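Local coordinates for protein inactive Zymogen C11 Protease (Parabacteroides distasonis, PDB 6MZO) that is probably a clostripain-like cysteine protease that cleaves peptide bonds once activated, here captured as its inactive zymogen, at residues C163-A171 and Y328-P336; G183-N191 and P309-Y317. One frame throughout, in Å; residues are numbered along the deposited sequence.

Contact 1: residues C163-A171 and Y328-P336; sequences CYMSCAEVA and YSGLSIYVP
Glu-169 sends CG anti to its own carbonyl carbon (chi1 -62°) and then bends at chi2 (86°), which swings the carboxylate from its helix across to Tyr-334. There Glu-169 OE2 accepts the backbone N-H of Tyr-334 (N to OE2 2.9 Å) on its syn side, close to the carboxylate plane, while the hydroxyl of Tyr-347 also bonds to OE2. OE1 is buried with no partner in the model. Ile-333 carries CG1 anti to its backbone N (chi1 -162°), and Ile-333 CD1 presses on Ala-168 CB at a tight 3.5 Å; Trp-352 of helix 351-357 packs on both residues. The backbones join at a single parallel beta bridge between Cys-167 and Ser-332: Ser-332 N donates to Ser-166 O (2.9 Å), on a lone pair in the carbonyl plane, and Ala-168 N to Ser-332 O (3.1 Å). The bridge ties the start of helix 168-173 to strand 332-334. Cys-167 suits the N-cap because Cys-167 SG accepts from Val-170 N (3.4 Å). With an alanine in place of Glu-169, Tyr-334 and Tyr-347 would probably lose their shared partner, leaving the Tyr-334 N-H without its acceptor. Leu-331 lays CD2 against the Ser-166 to Cys-167 peptide, 3.6 Å from Cys-167 N.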
ATOM      1  N   CYS A 163      -1.429   6.187   0.983  1.00 25.10           N
ATOM      2  CA  CYS A 163      -0.140   6.723   1.409  1.00 25.43           C
ATOM      3  C   CYS A 163       0.621   5.829   2.357  1.00 26.58           C
ATOM      4  O   CYS A 163       0.074   5.213   3.289  1.00 25.31           O
ATOM      5  CB  CYS A 163      -0.325   8.099   2.078  1.00 26.99           C
ATOM      6  SG  CYS A 163      -1.201   9.286   1.028  1.00 35.96           S
ATOM      7  N   TYR A 164       1.953   5.868   2.162  1.00 25.20           N
ATOM      8  CA  TYR A 164       2.957   5.355   3.090  1.00 22.68           C
ATOM      9  C   TYR A 164       2.931   3.855   3.312  1.00 24.04           C
ATOM     10  O   TYR A 164       3.484   3.375   4.297  1.00 24.57           O
ATOM     11  CB  TYR A 164       2.841   6.073   4.438  1.00 24.43           C
ATOM     12  CG  TYR A 164       2.957   7.568   4.340  1.00 25.74           C
ATOM     13  CD1 TYR A 164       4.093   8.168   3.753  1.00 24.04           C
ATOM     14  CD2 TYR A 164       1.947   8.385   4.786  1.00 25.53           C
ATOM     15  CE1 TYR A 164       4.191   9.528   3.709  1.00 24.31           C
ATOM     16  CE2 TYR A 164       2.041   9.783   4.756  1.00 27.96           C
ATOM     17  CZ  TYR A 164       3.173  10.362   4.192  1.00 27.27           C
ATOM     18  OH  TYR A 164       3.300  11.721   4.133  1.00 30.81           O
ATOM     19  N   MET A 165       2.347   3.097   2.388  1.00 21.36           N
ATOM     20  CA  MET A 165       2.180   1.692   2.713  1.00 19.44           C
ATOM     21  C   MET A 165       3.369   0.871   2.417  1.00 22.03           C
ATOM     22  O   MET A 165       3.488  -0.254   2.885  1.00 22.19           O
ATOM     23  CB  MET A 165       0.924   1.081   1.980  1.00 19.54           C
ATOM     24  CG  MET A 165      -0.369   1.726   2.453  1.00 19.85           C
ATOM     25  SD  MET A 165      -0.750   1.567   4.220  1.00 24.24           S
ATOM     26  CE  MET A 165      -1.343  -0.165   4.237  1.00 24.41           C
ATOM     27  N   SER A 166       4.278   1.364   1.562  1.00 19.52           N
ATOM     28  CA  SER A 166       5.542   0.628   1.357  1.00 19.50           C
ATOM     29  C   SER A 166       6.471   0.933   2.495  1.00 21.00           C
ATOM     30  O   SER A 166       7.334   1.844   2.393  1.00 19.77           O
ATOM     31  CB  SER A 166       6.248   1.054   0.038  1.00 20.25           C
ATOM     32  OG  SER A 166       5.522   0.496  -1.057  1.00 22.01           O
ATOM     33  N   CYS A 167       6.344   0.195   3.570  1.00 21.56           N
ATOM     34  CA  CYS A 167       7.260   0.257   4.691  1.00 22.66           C
ATOM     35  C   CYS A 167       7.458  -1.134   5.202  1.00 22.80           C
ATOM     36  O   CYS A 167       6.670  -2.016   4.893  1.00 24.22           O
ATOM     37  CB  CYS A 167       6.730   1.123   5.807  1.00 25.46           C
ATOM     38  SG  CYS A 167       5.120   0.518   6.458  1.00 28.15           S
ATOM     39  N   ALA A 168       8.537  -1.344   5.904  1.00 20.74           N
ATOM     40  CA  ALA A 168       8.862  -2.676   6.353  1.00 22.46           C
ATOM     41  C   ALA A 168       7.743  -3.232   7.156  1.00 22.49           C
ATOM     42  O   ALA A 168       7.444  -4.446   7.095  1.00 22.66           O
ATOM     43  CB  ALA A 168      10.123  -2.689   7.160  1.00 23.58           C
ATOM     44  N   GLU A 169       7.164  -2.391   8.010  1.00 20.54           N
ATOM     45  CA  GLU A 169       6.175  -2.894   8.928  1.00 21.36           C
ATOM     46  C   GLU A 169       4.948  -3.478   8.243  1.00 24.53           C
ATOM     47  O   GLU A 169       4.409  -4.517   8.696  1.00 24.99           O
ATOM     48  CB  GLU A 169       5.706  -1.790   9.867  1.00 21.97           C
ATOM     49  CG  GLU A 169       6.808  -1.176  10.796  1.00 22.60           C
ATOM     50  CD  GLU A 169       7.593  -0.024  10.121  1.00 22.24           C
ATOM     51  OE1 GLU A 169       7.528   0.146   8.906  1.00 23.24           O
ATOM     52  OE2 GLU A 169       8.283   0.657  10.892  1.00 23.10           O
ATOM     53  N   VAL A 170       4.515  -2.790   7.205  1.00 21.54           N
ATOM     54  CA  VAL A 170       3.382  -3.294   6.385  1.00 22.32           C
ATOM     55  C   VAL A 170       3.781  -4.481   5.545  1.00 23.07           C
ATOM     56  O   VAL A 170       3.039  -5.519   5.435  1.00 23.95           O
ATOM     57  CB  VAL A 170       2.809  -2.126   5.485  1.00 22.14           C
ATOM     58  CG1 VAL A 170       1.898  -2.678   4.349  1.00 22.62           C
ATOM     59  CG2 VAL A 170       2.154  -1.074   6.363  1.00 26.32           C
ATOM     60  N   ALA A 171       4.917  -4.375   4.843  1.00 22.11           N
ATOM     61  CA  ALA A 171       5.295  -5.534   4.013  1.00 22.58           C
ATOM     62  C   ALA A 171       5.425  -6.798   4.914  1.00 25.44           C
ATOM     63  O   ALA A 171       5.055  -7.959   4.502  1.00 25.61           O
ATOM     64  CB  ALA A 171       6.611  -5.249   3.293  1.00 22.32           C
ATOM     65  N   TYR A 328      16.910   6.686  -1.566  1.00 27.15           N
ATOM     66  CA  TYR A 328      15.613   6.023  -1.813  1.00 25.10           C
ATOM     67  C   TYR A 328      15.799   4.532  -1.792  1.00 22.70           C
ATOM     68  O   TYR A 328      16.357   3.957  -2.784  1.00 27.79           O
ATOM     69  CB  TYR A 328      15.056   6.489  -3.175  1.00 24.34           C
ATOM     70  CG  TYR A 328      13.722   5.861  -3.457  1.00 24.51           C
ATOM     71  CD1 TYR A 328      12.660   6.194  -2.686  1.00 23.73           C
ATOM     72  CD2 TYR A 328      13.539   4.930  -4.515  1.00 25.09           C
ATOM     73  CE1 TYR A 328      11.401   5.603  -2.864  1.00 21.07           C
ATOM     74  CE2 TYR A 328      12.266   4.339  -4.724  1.00 25.55           C
ATOM     75  CZ  TYR A 328      11.230   4.694  -3.894  1.00 23.30           C
ATOM     76  OH  TYR A 328       9.996   4.120  -4.029  1.00 23.45           O
ATOM     77  N   SER A 329      15.345   3.865  -0.701  1.00 23.70           N
ATOM     78  CA  SER A 329      15.496   2.388  -0.629  1.00 24.19           C
ATOM     79  C   SER A 329      14.215   1.632  -1.060  1.00 22.72           C
ATOM     80  O   SER A 329      14.220   0.407  -1.255  1.00 25.71           O
ATOM     81  CB  SER A 329      15.924   2.001   0.813  1.00 25.69           C
ATOM     82  OG  SER A 329      14.828   2.218   1.703  1.00 26.59           O
ATOM     83  N   GLY A 330      13.130   2.389  -1.270  1.00 22.55           N
ATOM     84  CA  GLY A 330      11.829   1.804  -1.664  1.00 22.26           C
ATOM     85  C   GLY A 330      11.002   1.411  -0.448  1.00 22.71           C
ATOM     86  O   GLY A 330       9.873   1.028  -0.594  1.00 22.63           O
ATOM     87  N   LEU A 331      11.568   1.547   0.778  1.00 20.37           N
ATOM     88  CA  LEU A 331      10.772   1.250   1.989  1.00 18.16           C
ATOM     89  C   LEU A 331      10.962   2.395   2.991  1.00 18.56           C
ATOM     90  O   LEU A 331      12.052   2.870   3.175  1.00 22.00           O
ATOM     91  CB  LEU A 331      11.180  -0.057   2.691  1.00 20.05           C
ATOM     92  CG  LEU A 331      10.699  -1.332   1.928  1.00 20.31           C
ATOM     93  CD1 LEU A 331      11.308  -2.546   2.648  1.00 20.85           C
ATOM     94  CD2 LEU A 331       9.226  -1.391   1.992  1.00 18.65           C
ATOM     95  N   SER A 332       9.844   2.794   3.601  1.00 17.52           N
ATOM     96  CA  SER A 332       9.894   3.687   4.759  1.00 19.39           C
ATOM     97  C   SER A 332       9.980   2.813   6.016  1.00 21.18           C
ATOM     98  O   SER A 332       9.689   1.572   5.980  1.00 22.30           O
ATOM     99  CB  SER A 332       8.627   4.556   4.810  1.00 26.13           C
ATOM    100  OG  SER A 332       8.625   5.426   3.670  1.00 28.91           O
ATOM    101  N   ILE A 333      10.273   3.472   7.154  1.00 21.10           N
ATOM    102  CA  ILE A 333      10.397   2.805   8.422  1.00 19.30           C
ATOM    103  C   ILE A 333      10.007   3.813   9.509  1.00 19.37           C
ATOM    104  O   ILE A 333      10.293   5.040   9.379  1.00 21.82           O
ATOM    105  CB  ILE A 333      11.793   2.251   8.660  1.00 21.90           C
ATOM    106  CG1 ILE A 333      11.807   1.215   9.750  1.00 22.36           C
ATOM    107  CG2 ILE A 333      12.835   3.402   9.013  1.00 19.71           C
ATOM    108  CD1 ILE A 333      11.095  -0.170   9.333  1.00 21.73           C
ATOM    109  N   TYR A 334       9.358   3.325  10.575  1.00 19.48           N
ATOM    110  CA  TYR A 334       9.198   4.177  11.783  1.00 21.54           C
ATOM    111  C   TYR A 334      10.548   4.378  12.459  1.00 21.10           C
ATOM    112  O   TYR A 334      11.304   3.413  12.639  1.00 24.60           O
ATOM    113  CB  TYR A 334       8.205   3.542  12.809  1.00 21.72           C
ATOM    114  CG  TYR A 334       8.019   4.411  14.060  1.00 24.10           C
ATOM    115  CD1 TYR A 334       7.514   5.709  13.934  1.00 24.80           C
ATOM    116  CD2 TYR A 334       8.353   3.928  15.351  1.00 23.17           C
ATOM    117  CE1 TYR A 334       7.402   6.539  15.049  1.00 26.84           C
ATOM    118  CE2 TYR A 334       8.185   4.753  16.479  1.00 25.65           C
ATOM    119  CZ  TYR A 334       7.714   6.043  16.300  1.00 28.37           C
ATOM    120  OH  TYR A 334       7.528   6.853  17.394  1.00 29.19           O
ATOM    121  N   VAL A 335      10.818   5.615  12.929  1.00 21.76           N
ATOM    122  CA  VAL A 335      12.055   5.860  13.677  1.00 20.89           C
ATOM    123  C   VAL A 335      11.631   6.268  15.108  1.00 24.43           C
ATOM    124  O   VAL A 335      11.132   7.368  15.297  1.00 24.52           O
ATOM    125  CB  VAL A 335      12.875   6.983  13.024  1.00 21.30           C
ATOM    126  CG1 VAL A 335      14.062   7.370  13.945  1.00 24.72           C
ATOM    127  CG2 VAL A 335      13.373   6.489  11.613  1.00 21.45           C
ATOM    128  N   PRO A 336      11.901   5.404  16.107  1.00 25.35           N
ATOM    129  CA  PRO A 336      11.547   5.795  17.465  1.00 26.54           C
ATOM    130  C   PRO A 336      12.294   7.078  17.907  1.00 26.51           C
ATOM    131  O   PRO A 336      13.483   7.304  17.608  1.00 27.55           O
ATOM    132  CB  PRO A 336      12.012   4.618  18.319  1.00 26.09           C
ATOM    133  CG  PRO A 336      11.736   3.404  17.349  1.00 25.67           C
ATOM    134  CD  PRO A 336      12.219   3.953  15.998  1.00 23.68           C
TER

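Contact 2: residues G183-N191 and P309-Y317; sequences GSPTEILAN and PKAVYAYPY
The Tyr-313 ring meets the carboxylate of Glu-187 at its edge: Glu-187 OE2 lies in the ring plane, 3.7 Å from Tyr-313 CD1, where the negative oxygen meets the slightly positive C-H rim; the two planes stand 76° apart. At the far end of the ring Thr-186 crosses at about a right angle, Thr-186 CG2 3.6 Å from Tyr-313 OH, a hydroxyl that bonds to Met-265 O. Glu-187, extended beyond CG, is long enough to reach the turn after strand 310-313. There Ala-314 N donates to Glu-187 OE1 (2.9 Å) from above the carboxylate plane, 38° out of it. Glu-187 OE2 accepts from a water oxygen (2.6 Å) that in turn accepts from Tyr-315 N. Leu-189 lays CD1 against the Tyr-313 to Ala-314 peptide and Val-312 CG2, and CD2 near Ala-314 CB. Thus the loop after strand 178-183 packs on an antiparallel hairpin, 310-313 with 321-324. A second water accepts from Thr-186 OG1 (2.7 Å), which also bonds to the Thr-226 hydroxyl, and donates to Glu-187 O (2.6 Å) and Val-312 O (2.8 Å). One water so joins two carbonyls, while amide N-H groups, one direct and one water-mediated, probably help to keep Glu-187 a carboxylate.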
ATOM      1  N   GLY A 183       3.167  -0.639  -3.503  1.00 17.13           N
ATOM      2  CA  GLY A 183       2.731   0.566  -2.800  1.00 17.82           C
ATOM      3  C   GLY A 183       3.745   1.668  -2.925  1.00 18.01           C
ATOM      4  O   GLY A 183       4.739   1.517  -3.652  1.00 19.47           O
ATOM      5  N   SER A 184       3.449   2.764  -2.249  1.00 17.18           N
ATOM      6  CA  SER A 184       4.392   3.908  -2.218  1.00 18.90           C
ATOM      7  C   SER A 184       4.898   4.095  -0.839  1.00 21.62           C
ATOM      8  O   SER A 184       4.122   4.047   0.135  1.00 21.67           O
ATOM      9  CB  SER A 184       3.707   5.198  -2.686  1.00 22.23           C
ATOM     10  OG  SER A 184       4.573   6.353  -2.553  1.00 23.07           O
ATOM     11  N   PRO A 185       6.200   4.357  -0.691  1.00 20.14           N
ATOM     12  CA  PRO A 185       6.700   4.785   0.636  1.00 18.77           C
ATOM     13  C   PRO A 185       6.346   6.188   0.981  1.00 25.02           C
ATOM     14  O   PRO A 185       6.576   6.555   2.134  1.00 24.32           O
ATOM     15  CB  PRO A 185       8.208   4.620   0.551  1.00 23.08           C
ATOM     16  CG  PRO A 185       8.508   4.699  -0.977  1.00 26.29           C
ATOM     17  CD  PRO A 185       7.293   4.114  -1.688  1.00 22.71           C
ATOM     18  N   THR A 186       5.846   6.962   0.035  1.00 23.53           N
ATOM     19  CA  THR A 186       5.499   8.374   0.312  1.00 22.63           C
ATOM     20  C   THR A 186       4.032   8.587   0.050  1.00 24.09           C
ATOM     21  O   THR A 186       3.287   7.576   0.151  1.00 25.69           O
ATOM     22  CB  THR A 186       6.389   9.399  -0.475  1.00 24.64           C
ATOM     23  OG1 THR A 186       6.187   9.285  -1.901  1.00 25.43           O
ATOM     24  CG2 THR A 186       7.813   9.096  -0.100  1.00 23.79           C
ATOM     25  N   GLU A 187       3.574   9.806  -0.242  1.00 27.31           N
ATOM     26  CA  GLU A 187       2.140  10.034  -0.502  1.00 28.64           C
ATOM     27  C   GLU A 187       1.836   9.747  -1.956  1.00 32.74           C
ATOM     28  O   GLU A 187       2.681   9.898  -2.842  1.00 31.41           O
ATOM     29  CB  GLU A 187       1.734  11.463  -0.108  1.00 30.19           C
ATOM     30  CG  GLU A 187       1.812  11.627   1.365  1.00 28.49           C
ATOM     31  CD  GLU A 187       1.191  12.927   1.887  1.00 33.76           C
ATOM     32  OE1 GLU A 187       0.477  13.626   1.145  1.00 37.27           O
ATOM     33  OE2 GLU A 187       1.424  13.196   3.062  1.00 38.30           O
ATOM     34  N   ILE A 188       0.614   9.238  -2.187  1.00 30.70           N
ATOM     35  CA  ILE A 188       0.061   9.194  -3.500  1.00 36.76           C
ATOM     36  C   ILE A 188      -1.125  10.089  -3.398  1.00 42.67           C
ATOM     37  O   ILE A 188      -2.000   9.884  -2.539  1.00 45.62           O
ATOM     38  CB  ILE A 188      -0.437   7.850  -3.883  1.00 31.57           C
ATOM     39  CG1 ILE A 188       0.677   6.835  -3.758  1.00 26.46           C
ATOM     40  CG2 ILE A 188      -0.995   7.907  -5.286  1.00 36.61           C
ATOM     41  CD1 ILE A 188       0.217   5.362  -4.060  1.00 28.02           C
ATOM     42  N   LEU A 189      -1.147  11.096  -4.227  1.00 38.92           N
ATOM     43  CA  LEU A 189      -2.258  12.010  -4.071  1.00 49.39           C
ATOM     44  C   LEU A 189      -3.175  11.863  -5.284  1.00 54.95           C
ATOM     45  O   LEU A 189      -3.194  10.806  -5.970  1.00 48.60           O
ATOM     46  CB  LEU A 189      -1.756  13.458  -3.855  1.00 50.15           C
ATOM     47  CG  LEU A 189      -0.879  13.727  -2.606  1.00 54.50           C
ATOM     48  CD1 LEU A 189      -0.477  15.199  -2.505  1.00 56.88           C
ATOM     49  CD2 LEU A 189      -1.521  13.260  -1.292  1.00 53.75           C
ATOM     50  N   ALA A 190      -3.963  12.905  -5.508  1.00 67.17           N
ATOM     51  CA  ALA A 190      -4.902  12.963  -6.614  1.00 65.21           C
ATOM     52  C   ALA A 190      -5.608  11.629  -6.829  1.00 58.34           C
ATOM     53  O   ALA A 190      -6.048  10.966  -5.886  1.00 56.55           O
ATOM     54  CB  ALA A 190      -4.186  13.389  -7.882  1.00 67.06           C
ATOM     55  N   ASN A 191      -5.684  11.231  -8.077  1.00 55.85           N
ATOM     56  CA  ASN A 191      -6.409  10.030  -8.391  1.00 63.39           C
ATOM     57  C   ASN A 191      -5.754   8.835  -7.708  1.00 57.96           C
ATOM     58  O   ASN A 191      -6.444   8.021  -7.080  1.00 65.83           O
ATOM     59  CB  ASN A 191      -6.475   9.827  -9.900  1.00 73.25           C
ATOM     60  CG  ASN A 191      -5.251  10.361 -10.600  1.00 81.60           C
ATOM     61  OD1 ASN A 191      -4.473  11.118 -10.015  1.00 86.02           O
ATOM     62  ND2 ASN A 191      -5.079   9.988 -11.862  1.00 83.85           N
ATOM     63  N   PRO A 309      12.728  12.868  -8.881  1.00 33.85           N
ATOM     64  CA  PRO A 309      13.654  13.658  -8.059  1.00 32.99           C
ATOM     65  C   PRO A 309      13.036  14.178  -6.754  1.00 33.87           C
ATOM     66  O   PRO A 309      13.733  14.190  -5.733  1.00 34.11           O
ATOM     67  CB  PRO A 309      14.037  14.805  -8.991  1.00 36.45           C
ATOM     68  CG  PRO A 309      13.834  14.283 -10.331  1.00 35.93           C
ATOM     69  CD  PRO A 309      12.579  13.458 -10.218  1.00 32.53           C
ATOM     70  N   LYS A 310      11.733  14.478  -6.749  1.00 34.24           N
ATOM     71  CA  LYS A 310      11.041  14.881  -5.523  1.00 33.73           C
ATOM     72  C   LYS A 310       9.840  14.040  -5.231  1.00 35.33           C
ATOM     73  O   LYS A 310       9.347  13.354  -6.137  1.00 33.62           O
ATOM     74  CB  LYS A 310      10.590  16.321  -5.651  1.00 33.41           C
ATOM     75  CG  LYS A 310      11.842  17.270  -5.853  1.00 48.88           C
ATOM     76  CD  LYS A 310      11.611  18.779  -5.652  1.00 53.09           C
ATOM     77  CE  LYS A 310      12.866  19.615  -6.081  1.00 53.30           C
ATOM     78  NZ  LYS A 310      14.103  19.155  -5.353  1.00 53.54           N
ATOM     79  N   ALA A 311       9.396  14.131  -3.978  1.00 30.65           N
ATOM     80  CA  ALA A 311       8.172  13.491  -3.501  1.00 30.56           C
ATOM     81  C   ALA A 311       7.184  14.604  -3.203  1.00 32.16           C
ATOM     82  O   ALA A 311       7.570  15.700  -2.719  1.00 33.64           O
ATOM     83  CB  ALA A 311       8.437  12.629  -2.245  1.00 28.53           C
ATOM     84  N   VAL A 312       5.905  14.325  -3.467  1.00 36.69           N
ATOM     85  CA  VAL A 312       4.862  15.307  -3.237  1.00 37.93           C
ATOM     86  C   VAL A 312       4.030  15.020  -1.969  1.00 35.91           C
ATOM     87  O   VAL A 312       3.772  13.869  -1.605  1.00 35.58           O
ATOM     88  CB  VAL A 312       3.924  15.412  -4.449  1.00 43.05           C
ATOM     89  CG1 VAL A 312       3.134  14.127  -4.642  1.00 41.72           C
ATOM     90  CG2 VAL A 312       3.070  16.667  -4.297  1.00 42.61           C
ATOM     91  N   TYR A 313       3.662  16.087  -1.256  1.00 35.12           N
ATOM     92  CA  TYR A 313       2.914  15.964   0.005  1.00 37.17           C
ATOM     93  C   TYR A 313       1.727  16.908   0.030  1.00 38.41           C
ATOM     94  O   TYR A 313       1.781  18.025  -0.522  1.00 41.12           O
ATOM     95  CB  TYR A 313       3.810  16.248   1.236  1.00 39.04           C
ATOM     96  CG  TYR A 313       4.954  15.267   1.281  1.00 34.32           C
ATOM     97  CD1 TYR A 313       4.788  14.030   1.891  1.00 31.71           C
ATOM     98  CD2 TYR A 313       6.177  15.562   0.647  1.00 31.17           C
ATOM     99  CE1 TYR A 313       5.808  13.094   1.924  1.00 29.19           C
ATOM    100  CE2 TYR A 313       7.210  14.611   0.638  1.00 29.72           C
ATOM    101  CZ  TYR A 313       7.010  13.383   1.263  1.00 29.41           C
ATOM    102  OH  TYR A 313       8.052  12.456   1.264  1.00 28.65           O
ATOM    103  N   ALA A 314       0.673  16.502   0.733  1.00 37.08           N
ATOM    104  CA  ALA A 314      -0.517  17.363   0.847  1.00 41.75           C
ATOM    105  C   ALA A 314      -0.276  18.575   1.745  1.00 46.59           C
ATOM    106  O   ALA A 314      -0.810  19.670   1.511  1.00 50.52           O
ATOM    107  CB  ALA A 314      -1.684  16.573   1.363  1.00 45.09           C
ATOM    108  N   TYR A 315       0.509  18.382   2.790  1.00 44.59           N
ATOM    109  CA  TYR A 315       0.780  19.478   3.701  1.00 45.22           C
ATOM    110  C   TYR A 315       1.745  20.462   3.068  1.00 44.94           C
ATOM    111  O   TYR A 315       2.784  20.052   2.597  1.00 44.56           O
ATOM    112  CB  TYR A 315       1.374  18.966   5.021  1.00 47.28           C
ATOM    113  CG  TYR A 315       1.748  20.131   5.921  1.00 50.25           C
ATOM    114  CD1 TYR A 315       0.804  20.717   6.728  1.00 56.08           C
ATOM    115  CD2 TYR A 315       3.043  20.652   5.918  1.00 49.92           C
ATOM    116  CE1 TYR A 315       1.126  21.803   7.526  1.00 59.76           C
ATOM    117  CE2 TYR A 315       3.377  21.744   6.714  1.00 53.48           C
ATOM    118  CZ  TYR A 315       2.412  22.307   7.514  1.00 60.29           C
ATOM    119  OH  TYR A 315       2.729  23.398   8.303  1.00 66.73           O
ATOM    120  N   PRO A 316       1.459  21.775   3.135  1.00 49.25           N
ATOM    121  CA  PRO A 316       0.280  22.413   3.730  1.00 53.33           C
ATOM    122  C   PRO A 316      -0.777  22.711   2.703  1.00 57.71           C
ATOM    123  O   PRO A 316      -0.439  23.144   1.603  1.00 59.73           O
ATOM    124  CB  PRO A 316       0.851  23.712   4.350  1.00 55.32           C
ATOM    125  CG  PRO A 316       1.996  24.096   3.479  1.00 54.63           C
ATOM    126  CD  PRO A 316       2.526  22.752   2.850  1.00 50.37           C
ATOM    127  N   TYR A 317      -2.035  22.439   3.054  1.00 60.78           N
ATOM    128  CA  TYR A 317      -3.165  22.751   2.204  1.00 66.50           C
ATOM    129  C   TYR A 317      -3.182  24.260   1.980  1.00 69.83           C
ATOM    130  O   TYR A 317      -2.693  25.016   2.811  1.00 71.26           O
ATOM    131  CB  TYR A 317      -4.488  22.276   2.828  1.00 69.02           C
TER
HETATM  132  O   HOH W   1       4.735  11.457  -2.656  1.00 36.16           O
HETATM  133  O   HOH W   2       1.250  15.633   3.853  1.00 36.42           O

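In the fold
Contact 2 is nested along the chain inside the loop closed by contact 1, and their centres lie 14 Å apart. Strands 155-162 and 178-183 are parallel neighbours in the nine-stranded sheet, so segments 163-171 and 183-191 run on from adjacent strand ends, linked by backbone bonds between Tyr-164 and Thr-186 and between Ser-166 and Ser-184. Side chains add to this: Ser-332 OG bonds to Pro-185 O (2.8 Å), and Tyr-164 OH reaches Glu-187 OE2 (2.6 Å) in a hydrogen bond of weak geometry. Cys-163, probably the nucleophile by its place directly after strand 155-162, as in clan CD peptidases, does not itself touch 328-336; both contacts use loops leaving the same end of these strands.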